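Esterase (Capnocytophaga ochracea, PDB 4W9R) is a putative esterase of the alpha/beta-hydrolase clan whose precise function and substrate remain unknown. Local coordinates at residues D293-E305 with M314-I326. Numbering follows the deposited sequence.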
ATOM      1  N   ASP B 293     -42.696   7.644  -0.813  1.00 54.40           N
ATOM      2  CA  ASP B 293     -43.034   6.489   0.003  1.00 59.88           C
ATOM      3  C   ASP B 293     -42.921   6.890   1.465  1.00 58.76           C
ATOM      4  O   ASP B 293     -41.824   7.038   1.998  1.00 62.42           O
ATOM      5  CB  ASP B 293     -42.100   5.319  -0.324  1.00 60.92           C
ATOM      6  CG  ASP B 293     -42.148   4.218   0.714  1.00 67.06           C
ATOM      7  OD1 ASP B 293     -43.239   3.945   1.256  1.00 90.33           O
ATOM      8  OD2 ASP B 293     -41.084   3.620   0.980  1.00 39.87           O
ATOM      9  N   TRP B 294     -44.068   7.023   2.121  1.00 50.84           N
ATOM     10  CA  TRP B 294     -44.097   7.596   3.459  1.00 46.13           C
ATOM     11  C   TRP B 294     -44.037   6.551   4.559  1.00 43.99           C
ATOM     12  O   TRP B 294     -43.849   6.885   5.725  1.00 54.81           O
ATOM     13  CB  TRP B 294     -45.344   8.464   3.632  1.00 44.83           C
ATOM     14  CG  TRP B 294     -45.526   9.468   2.530  1.00 44.32           C
ATOM     15  CD1 TRP B 294     -46.614   9.604   1.719  1.00 39.30           C
ATOM     16  CD2 TRP B 294     -44.585  10.465   2.108  1.00 41.80           C
ATOM     17  NE1 TRP B 294     -46.415  10.627   0.826  1.00 35.17           N
ATOM     18  CE2 TRP B 294     -45.176  11.172   1.042  1.00 39.63           C
ATOM     19  CE3 TRP B 294     -43.302  10.832   2.529  1.00 40.88           C
ATOM     20  CZ2 TRP B 294     -44.531  12.222   0.392  1.00 39.13           C
ATOM     21  CZ3 TRP B 294     -42.664  11.875   1.882  1.00 43.64           C
ATOM     22  CH2 TRP B 294     -43.279  12.558   0.826  1.00 40.04           C
ATOM     23  N   GLU B 295     -44.174   5.284   4.191  1.00 42.34           N
ATOM     24  CA  GLU B 295     -44.133   4.228   5.188  1.00 47.92           C
ATOM     25  C   GLU B 295     -42.691   4.040   5.640  1.00 50.72           C
ATOM     26  O   GLU B 295     -42.426   3.685   6.789  1.00 47.25           O
ATOM     27  CB  GLU B 295     -44.717   2.928   4.636  1.00 57.77           C
ATOM     28  CG  GLU B 295     -45.333   2.027   5.699  1.00 77.54           C
ATOM     29  CD  GLU B 295     -46.497   2.684   6.427  1.00 86.12           C
ATOM     30  OE1 GLU B 295     -47.186   3.534   5.823  1.00 77.59           O
ATOM     31  OE2 GLU B 295     -46.722   2.350   7.610  1.00 90.86           O
ATOM     32  N   SER B 296     -41.762   4.301   4.726  1.00 45.86           N
ATOM     33  CA  SER B 296     -40.340   4.243   5.033  1.00 44.01           C
ATOM     34  C   SER B 296     -39.940   5.386   5.956  1.00 44.56           C
ATOM     35  O   SER B 296     -39.051   5.237   6.792  1.00 46.57           O
ATOM     36  CB  SER B 296     -39.508   4.287   3.748  1.00 43.09           C
ATOM     37  OG  SER B 296     -39.666   3.100   2.991  1.00 45.77           O
ATOM     38  N   LEU B 297     -40.606   6.526   5.802  1.00 44.84           N
ATOM     39  CA  LEU B 297     -40.307   7.707   6.603  1.00 32.55           C
ATOM     40  C   LEU B 297     -40.617   7.474   8.079  1.00 38.29           C
ATOM     41  O   LEU B 297     -39.865   7.902   8.954  1.00 40.73           O
ATOM     42  CB  LEU B 297     -41.089   8.915   6.085  1.00 29.12           C
ATOM     43  CG  LEU B 297     -40.846  10.246   6.800  1.00 31.54           C
ATOM     44  CD1 LEU B 297     -39.376  10.628   6.738  1.00 33.49           C
ATOM     45  CD2 LEU B 297     -41.710  11.341   6.195  1.00 40.39           C
ATOM     46  N   LYS B 298     -41.724   6.790   8.349  1.00 35.85           N
ATOM     47  CA  LYS B 298     -42.117   6.474   9.717  1.00 39.75           C
ATOM     48  C   LYS B 298     -41.109   5.530  10.361  1.00 43.54           C
ATOM     49  O   LYS B 298     -40.706   5.720  11.509  1.00 46.92           O
ATOM     50  CB  LYS B 298     -43.514   5.853   9.751  1.00 46.18           C
ATOM     51  CG  LYS B 298     -44.062   5.615  11.152  1.00 52.06           C
ATOM     52  CD  LYS B 298     -45.380   4.854  11.104  1.00 62.21           C
ATOM     53  CE  LYS B 298     -46.079   4.855  12.456  1.00 64.71           C
ATOM     54  NZ  LYS B 298     -45.252   4.224  13.519  1.00 76.30           N
ATOM     55  N   LYS B 299     -40.705   4.511   9.608  1.00 36.62           N
ATOM     56  CA  LYS B 299     -39.750   3.527  10.097  1.00 47.29           C
ATOM     57  C   LYS B 299     -38.348   4.122  10.207  1.00 54.17           C
ATOM     58  O   LYS B 299     -37.551   3.699  11.045  1.00 52.66           O
ATOM     59  CB  LYS B 299     -39.741   2.296   9.187  1.00 41.97           C
ATOM     60  CG  LYS B 299     -41.010   1.460   9.284  1.00 36.39           C
ATOM     61  CD  LYS B 299     -40.980   0.250   8.362  1.00 39.06           C
ATOM     62  CE  LYS B 299     -41.152   0.651   6.908  1.00 58.25           C
ATOM     63  NZ  LYS B 299     -41.341  -0.534   6.024  1.00 63.15           N
ATOM     64  N   LEU B 300     -38.055   5.108   9.364  1.00 47.62           N
ATOM     65  CA  LEU B 300     -36.767   5.792   9.412  1.00 39.04           C
ATOM     66  C   LEU B 300     -36.657   6.643  10.670  1.00 38.16           C
ATOM     67  O   LEU B 300     -35.590   6.743  11.273  1.00 42.68           O
ATOM     68  CB  LEU B 300     -36.569   6.664   8.169  1.00 31.28           C
ATOM     69  CG  LEU B 300     -35.282   7.491   8.109  1.00 25.86           C
ATOM     70  CD1 LEU B 300     -34.057   6.589   8.132  1.00 22.51           C
ATOM     71  CD2 LEU B 300     -35.272   8.383   6.877  1.00 22.33           C
ATOM     72  N   ALA B 301     -37.773   7.251  11.062  1.00 36.84           N
ATOM     73  CA  ALA B 301     -37.811   8.106  12.241  1.00 36.62           C
ATOM     74  C   ALA B 301     -37.490   7.320  13.506  1.00 40.54           C
ATOM     75  O   ALA B 301     -36.734   7.783  14.359  1.00 44.32           O
ATOM     76  CB  ALA B 301     -39.173   8.774  12.365  1.00 37.85           C
ATOM     77  N   LYS B 302     -38.068   6.129  13.622  1.00 41.25           N
ATOM     78  CA  LYS B 302     -37.865   5.305  14.806  1.00 43.47           C
ATOM     79  C   LYS B 302     -36.485   4.662  14.781  1.00 47.80           C
ATOM     80  O   LYS B 302     -35.902   4.376  15.826  1.00 50.89           O
ATOM     81  CB  LYS B 302     -38.954   4.235  14.915  1.00 44.70           C
ATOM     82  CG  LYS B 302     -39.088   3.636  16.309  1.00 73.75           C
ATOM     83  CD  LYS B 302     -40.387   2.856  16.461  1.00 93.83           C
ATOM     84  CE  LYS B 302     -40.576   2.369  17.893  1.00 90.66           C
ATOM     85  NZ  LYS B 302     -41.871   1.658  18.083  1.00 76.13           N
ATOM     86  N   TYR B 303     -35.963   4.447  13.578  1.00 48.37           N
ATOM     87  CA  TYR B 303     -34.652   3.832  13.409  1.00 40.29           C
ATOM     88  C   TYR B 303     -33.534   4.753  13.882  1.00 44.77           C
ATOM     89  O   TYR B 303     -32.635   4.327  14.606  1.00 46.91           O
ATOM     90  CB  TYR B 303     -34.429   3.447  11.947  1.00 36.15           C
ATOM     91  CG  TYR B 303     -33.076   2.830  11.671  1.00 46.77           C
ATOM     92  CD1 TYR B 303     -32.767   1.555  12.125  1.00 50.80           C
ATOM     93  CD2 TYR B 303     -32.112   3.516  10.943  1.00 48.67           C
ATOM     94  CE1 TYR B 303     -31.535   0.984  11.872  1.00 52.31           C
ATOM     95  CE2 TYR B 303     -30.877   2.953  10.683  1.00 51.91           C
ATOM     96  CZ  TYR B 303     -30.593   1.686  11.150  1.00 55.94           C
ATOM     97  OH  TYR B 303     -29.364   1.120  10.894  1.00 58.62           O
ATOM     98  N   VAL B 304     -33.590   6.015  13.470  1.00 38.97           N
ATOM     99  CA  VAL B 304     -32.564   6.972  13.863  1.00 41.18           C
ATOM    100  C   VAL B 304     -32.734   7.363  15.327  1.00 45.53           C
ATOM    101  O   VAL B 304     -31.767   7.725  15.996  1.00 41.01           O
ATOM    102  CB  VAL B 304     -32.586   8.233  12.976  1.00 35.21           C
ATOM    103  CG1 VAL B 304     -32.248   7.872  11.536  1.00 33.54           C
ATOM    104  CG2 VAL B 304     -33.935   8.930  13.054  1.00 35.68           C
ATOM    105  N   GLU B 305     -33.964   7.277  15.823  1.00 45.12           N
ATOM    106  CA  GLU B 305     -34.229   7.525  17.233  1.00 50.66           C
ATOM    107  C   GLU B 305     -33.548   6.454  18.076  1.00 51.34           C
ATOM    108  O   GLU B 305     -33.029   6.732  19.158  1.00 42.94           O
ATOM    109  CB  GLU B 305     -35.732   7.545  17.513  1.00 51.99           C
ATOM    110  CG  GLU B 305     -36.085   7.897  18.950  1.00 61.09           C
ATOM    111  CD  GLU B 305     -37.557   7.697  19.261  1.00 73.59           C
ATOM    112  OE1 GLU B 305     -38.169   6.769  18.689  1.00 77.20           O
ATOM    113  OE2 GLU B 305     -38.101   8.469  20.076  1.00 77.82           O
HETATM  114  N   MSE B 314     -34.138  15.478  14.843  1.00 46.18           N
HETATM  115  CA  MSE B 314     -34.406  14.739  13.611  1.00 43.21           C
HETATM  116  C   MSE B 314     -35.498  13.654  13.696  1.00 43.11           C
HETATM  117  O   MSE B 314     -36.367  13.611  12.824  1.00 36.53           O
HETATM  118  CB  MSE B 314     -33.111  14.108  13.089  1.00 31.74           C
HETATM  119  CG  MSE B 314     -33.223  13.618  11.661  1.00 38.53           C
HETATM  120 SE   MSE B 314     -31.513  13.079  10.913  0.65 56.12          SE
HETATM  121  CE  MSE B 314     -31.347  11.369  11.804  1.00 32.85           C
ATOM    122  N   PRO B 315     -35.459  12.772  14.718  1.00 39.98           N
ATOM    123  CA  PRO B 315     -36.469  11.703  14.743  1.00 35.47           C
ATOM    124  C   PRO B 315     -37.910  12.209  14.759  1.00 39.81           C
ATOM    125  O   PRO B 315     -38.752  11.679  14.032  1.00 48.69           O
ATOM    126  CB  PRO B 315     -36.155  10.957  16.043  1.00 37.39           C
ATOM    127  CG  PRO B 315     -34.714  11.193  16.262  1.00 47.81           C
ATOM    128  CD  PRO B 315     -34.474  12.598  15.803  1.00 45.61           C
ATOM    129  N   ASN B 316     -38.188  13.222  15.571  1.00 33.39           N
ATOM    130  CA  ASN B 316     -39.539  13.760  15.657  1.00 34.76           C
ATOM    131  C   ASN B 316     -39.882  14.649  14.469  1.00 44.55           C
ATOM    132  O   ASN B 316     -41.055  14.842  14.153  1.00 50.59           O
ATOM    133  CB  ASN B 316     -39.724  14.530  16.964  1.00 34.85           C
ATOM    134  CG  ASN B 316     -39.889  13.612  18.159  1.00 40.43           C
ATOM    135  OD1 ASN B 316     -40.488  12.540  18.054  1.00 35.51           O
ATOM    136  ND2 ASN B 316     -39.353  14.024  19.302  1.00 42.69           N
ATOM    137  N   PHE B 317     -38.864  15.188  13.807  1.00 34.08           N
ATOM    138  CA  PHE B 317     -39.091  15.957  12.590  1.00 27.23           C
ATOM    139  C   PHE B 317     -39.560  15.034  11.470  1.00 36.60           C
ATOM    140  O   PHE B 317     -40.489  15.360  10.735  1.00 39.41           O
ATOM    141  CB  PHE B 317     -37.828  16.703  12.165  1.00 29.34           C
ATOM    142  CG  PHE B 317     -38.009  17.548  10.934  1.00 36.56           C
ATOM    143  CD1 PHE B 317     -38.456  18.854  11.034  1.00 28.86           C
ATOM    144  CD2 PHE B 317     -37.733  17.035   9.675  1.00 42.72           C
ATOM    145  CE1 PHE B 317     -38.622  19.634   9.903  1.00 36.63           C
ATOM    146  CE2 PHE B 317     -37.897  17.809   8.542  1.00 33.64           C
ATOM    147  CZ  PHE B 317     -38.342  19.110   8.656  1.00 32.32           C
ATOM    148  N   PHE B 318     -38.902  13.884  11.344  1.00 37.31           N
ATOM    149  CA  PHE B 318     -39.288  12.883  10.356  1.00 38.09           C
ATOM    150  C   PHE B 318     -40.691  12.362  10.636  1.00 39.10           C
ATOM    151  O   PHE B 318     -41.501  12.203   9.723  1.00 42.67           O
ATOM    152  CB  PHE B 318     -38.294  11.716  10.343  1.00 34.16           C
ATOM    153  CG  PHE B 318     -36.979  12.040   9.692  1.00 30.61           C
ATOM    154  CD1 PHE B 318     -36.823  13.194   8.944  1.00 34.66           C
ATOM    155  CD2 PHE B 318     -35.900  11.180   9.823  1.00 36.16           C
ATOM    156  CE1 PHE B 318     -35.612  13.490   8.345  1.00 38.20           C
ATOM    157  CE2 PHE B 318     -34.687  11.469   9.224  1.00 36.16           C
ATOM    158  CZ  PHE B 318     -34.544  12.625   8.484  1.00 33.91           C
ATOM    159  N   LEU B 319     -40.971  12.102  11.908  1.00 38.57           N
ATOM    160  CA  LEU B 319     -42.265  11.573  12.319  1.00 35.32           C
ATOM    161  C   LEU B 319     -43.378  12.595  12.100  1.00 37.44           C
ATOM    162  O   LEU B 319     -44.473  12.243  11.662  1.00 44.69           O
ATOM    163  CB  LEU B 319     -42.221  11.143  13.786  1.00 38.39           C
ATOM    164  CG  LEU B 319     -43.438  10.390  14.325  1.00 38.20           C
ATOM    165  CD1 LEU B 319     -43.654   9.090  13.562  1.00 25.55           C
ATOM    166  CD2 LEU B 319     -43.278  10.124  15.812  1.00 27.76           C
ATOM    167  N   ALA B 320     -43.092  13.858  12.404  1.00 40.10           N
ATOM    168  CA  ALA B 320     -44.065  14.928  12.215  1.00 40.39           C
ATOM    169  C   ALA B 320     -44.416  15.095  10.741  1.00 43.47           C
ATOM    170  O   ALA B 320     -45.577  15.308  10.391  1.00 49.59           O
ATOM    171  CB  ALA B 320     -43.540  16.236  12.785  1.00 34.96           C
ATOM    172  N   GLU B 321     -43.408  14.998   9.879  1.00 36.73           N
ATOM    173  CA  GLU B 321     -43.635  15.075   8.442  1.00 37.59           C
ATOM    174  C   GLU B 321     -44.479  13.899   7.969  1.00 39.75           C
ATOM    175  O   GLU B 321     -45.325  14.048   7.090  1.00 44.40           O
ATOM    176  CB  GLU B 321     -42.308  15.114   7.679  1.00 27.98           C
ATOM    177  CG  GLU B 321     -41.683  16.499   7.588  1.00 35.22           C
ATOM    178  CD  GLU B 321     -40.505  16.550   6.628  1.00 50.17           C
ATOM    179  OE1 GLU B 321     -39.954  15.478   6.295  1.00 42.64           O
ATOM    180  OE2 GLU B 321     -40.134  17.664   6.201  1.00 54.81           O
ATOM    181  N   TYR B 322     -44.249  12.732   8.563  1.00 30.88           N
ATOM    182  CA  TYR B 322     -45.010  11.537   8.218  1.00 33.64           C
ATOM    183  C   TYR B 322     -46.492  11.712   8.524  1.00 37.87           C
ATOM    184  O   TYR B 322     -47.350  11.298   7.744  1.00 36.85           O
ATOM    185  CB  TYR B 322     -44.473  10.316   8.965  1.00 27.34           C
ATOM    186  CG  TYR B 322     -45.412   9.131   8.924  1.00 38.76           C
ATOM    187  CD1 TYR B 322     -45.517   8.345   7.785  1.00 40.24           C
ATOM    188  CD2 TYR B 322     -46.200   8.803  10.021  1.00 40.02           C
ATOM    189  CE1 TYR B 322     -46.374   7.263   7.738  1.00 40.11           C
ATOM    190  CE2 TYR B 322     -47.062   7.722   9.981  1.00 38.53           C
ATOM    191  CZ  TYR B 322     -47.145   6.957   8.838  1.00 40.42           C
ATOM    192  OH  TYR B 322     -47.998   5.878   8.790  1.00 50.84           O
ATOM    193  N   TYR B 323     -46.786  12.321   9.665  1.00 32.14           N
ATOM    194  CA  TYR B 323     -48.168  12.534  10.073  1.00 38.70           C
ATOM    195  C   TYR B 323     -48.883  13.486   9.119  1.00 34.30           C
ATOM    196  O   TYR B 323     -50.071  13.323   8.847  1.00 39.95           O
ATOM    197  CB  TYR B 323     -48.225  13.058  11.507  1.00 36.28           C
ATOM    198  CG  TYR B 323     -47.993  11.977  12.538  1.00 44.74           C
ATOM    199  CD1 TYR B 323     -48.509  10.700  12.355  1.00 36.81           C
ATOM    200  CD2 TYR B 323     -47.250  12.227  13.685  1.00 52.06           C
ATOM    201  CE1 TYR B 323     -48.300   9.703  13.289  1.00 40.93           C
ATOM    202  CE2 TYR B 323     -47.035  11.234  14.626  1.00 47.53           C
ATOM    203  CZ  TYR B 323     -47.563   9.975  14.421  1.00 47.44           C
ATOM    204  OH  TYR B 323     -47.355   8.983  15.352  1.00 52.15           O
ATOM    205  N   GLU B 324     -48.152  14.468   8.600  1.00 29.38           N
ATOM    206  CA  GLU B 324     -48.708  15.376   7.603  1.00 30.46           C
ATOM    207  C   GLU B 324     -49.036  14.636   6.311  1.00 32.26           C
ATOM    208  O   GLU B 324     -50.072  14.879   5.694  1.00 41.11           O
ATOM    209  CB  GLU B 324     -47.741  16.529   7.315  1.00 24.52           C
ATOM    210  CG  GLU B 324     -47.677  17.579   8.412  1.00 42.02           C
ATOM    211  CD  GLU B 324     -46.873  18.803   8.008  1.00 56.97           C
ATOM    212  OE1 GLU B 324     -45.670  18.656   7.703  1.00 54.16           O
ATOM    213  OE2 GLU B 324     -47.449  19.912   7.989  1.00 60.46           O
ATOM    214  N   LYS B 325     -48.151  13.726   5.913  1.00 33.79           N
ATOM    215  CA  LYS B 325     -48.313  12.996   4.659  1.00 39.57           C
ATOM    216  C   LYS B 325     -49.513  12.050   4.681  1.00 40.04           C
ATOM    217  O   LYS B 325     -50.144  11.824   3.650  1.00 44.38           O
ATOM    218  CB  LYS B 325     -47.043  12.210   4.331  1.00 38.33           C
ATOM    219  CG  LYS B 325     -45.806  13.073   4.143  1.00 43.67           C
ATOM    220  CD  LYS B 325     -46.003  14.107   3.046  1.00 39.12           C
ATOM    221  CE  LYS B 325     -44.782  15.003   2.909  1.00 39.96           C
ATOM    222  NZ  LYS B 325     -44.942  16.006   1.822  1.00 51.83           N
ATOM    223  N   ILE B 326     -49.822  11.495   5.851  1.00 37.03           N
ATOM    224  CA  ILE B 326     -50.947  10.570   5.969  1.00 34.90           C
ATOM    225  C   ILE B 326     -52.223  11.289   6.396  1.00 46.63           C
ATOM    226  O   ILE B 326     -53.270  10.664   6.567  1.00 50.47           O
ATOM    227  CB  ILE B 326     -50.657   9.434   6.967  1.00 30.54           C
ATOM    228  CG1 ILE B 326     -50.532   9.985   8.388  1.00 36.39           C
ATOM    229  CG2 ILE B 326     -49.405   8.674   6.558  1.00 24.96           C
ATOM    230  CD1 ILE B 326     -50.370   8.910   9.437  1.00 33.85           C
TER
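A helical hairpin in the all-helical C-terminal part of the chain brings helix 294-305 against helix 314-325, with Trp294 and Lys325 facing each other at one end and Val304 and Met314 at the other. The axes run antiparallel, at 165° and 8.1 Å apart, and the backbones come nearest where Ala301 faces Pro315, CA to CA 4.6 Å, with the small CB of Ala301 also against Phe318 CB. Lys325 lays its aliphatic chain over one face of the Trp294 indole: its CB stands 3.6 Å from the centroid of the five-membered ring, a CH-pi contact, and a bend at chi2 (-58°) carries CD and CE on across the six-membered ring. Were Trp294 cut back to an alanine, the Lys325 methylenes would probably lose the surface they lie on and be free to swing. A second CH-pi contact reverses the roles, Lys298 CB sitting 3.6 Å from the centroid of the Tyr322 ring and almost on its normal, while the carbonyl oxygen of Trp294 meets the edge of the same ring. Leu297 reaches between Phe318 and Tyr322, its CD1 3.9 Å from Phe318 CB and its CD2 4.0 Å from Tyr322 CB. Leu300 CD2 approaches Phe318 CE2 obliquely, and Phe318 also stacks with Tyr285 of helix 278-290. Met314, a selenomethionine, turns its CE, by a bend at chi3 (77°), onto Val304. Glu321 OE1 is hydrogen-bonded to Tyr285 OH and OE2 forms a salt bridge with Arg356. This apolar interlocking of consecutive antiparallel helices resembles the packing in TPR-like helical-hairpin arrays.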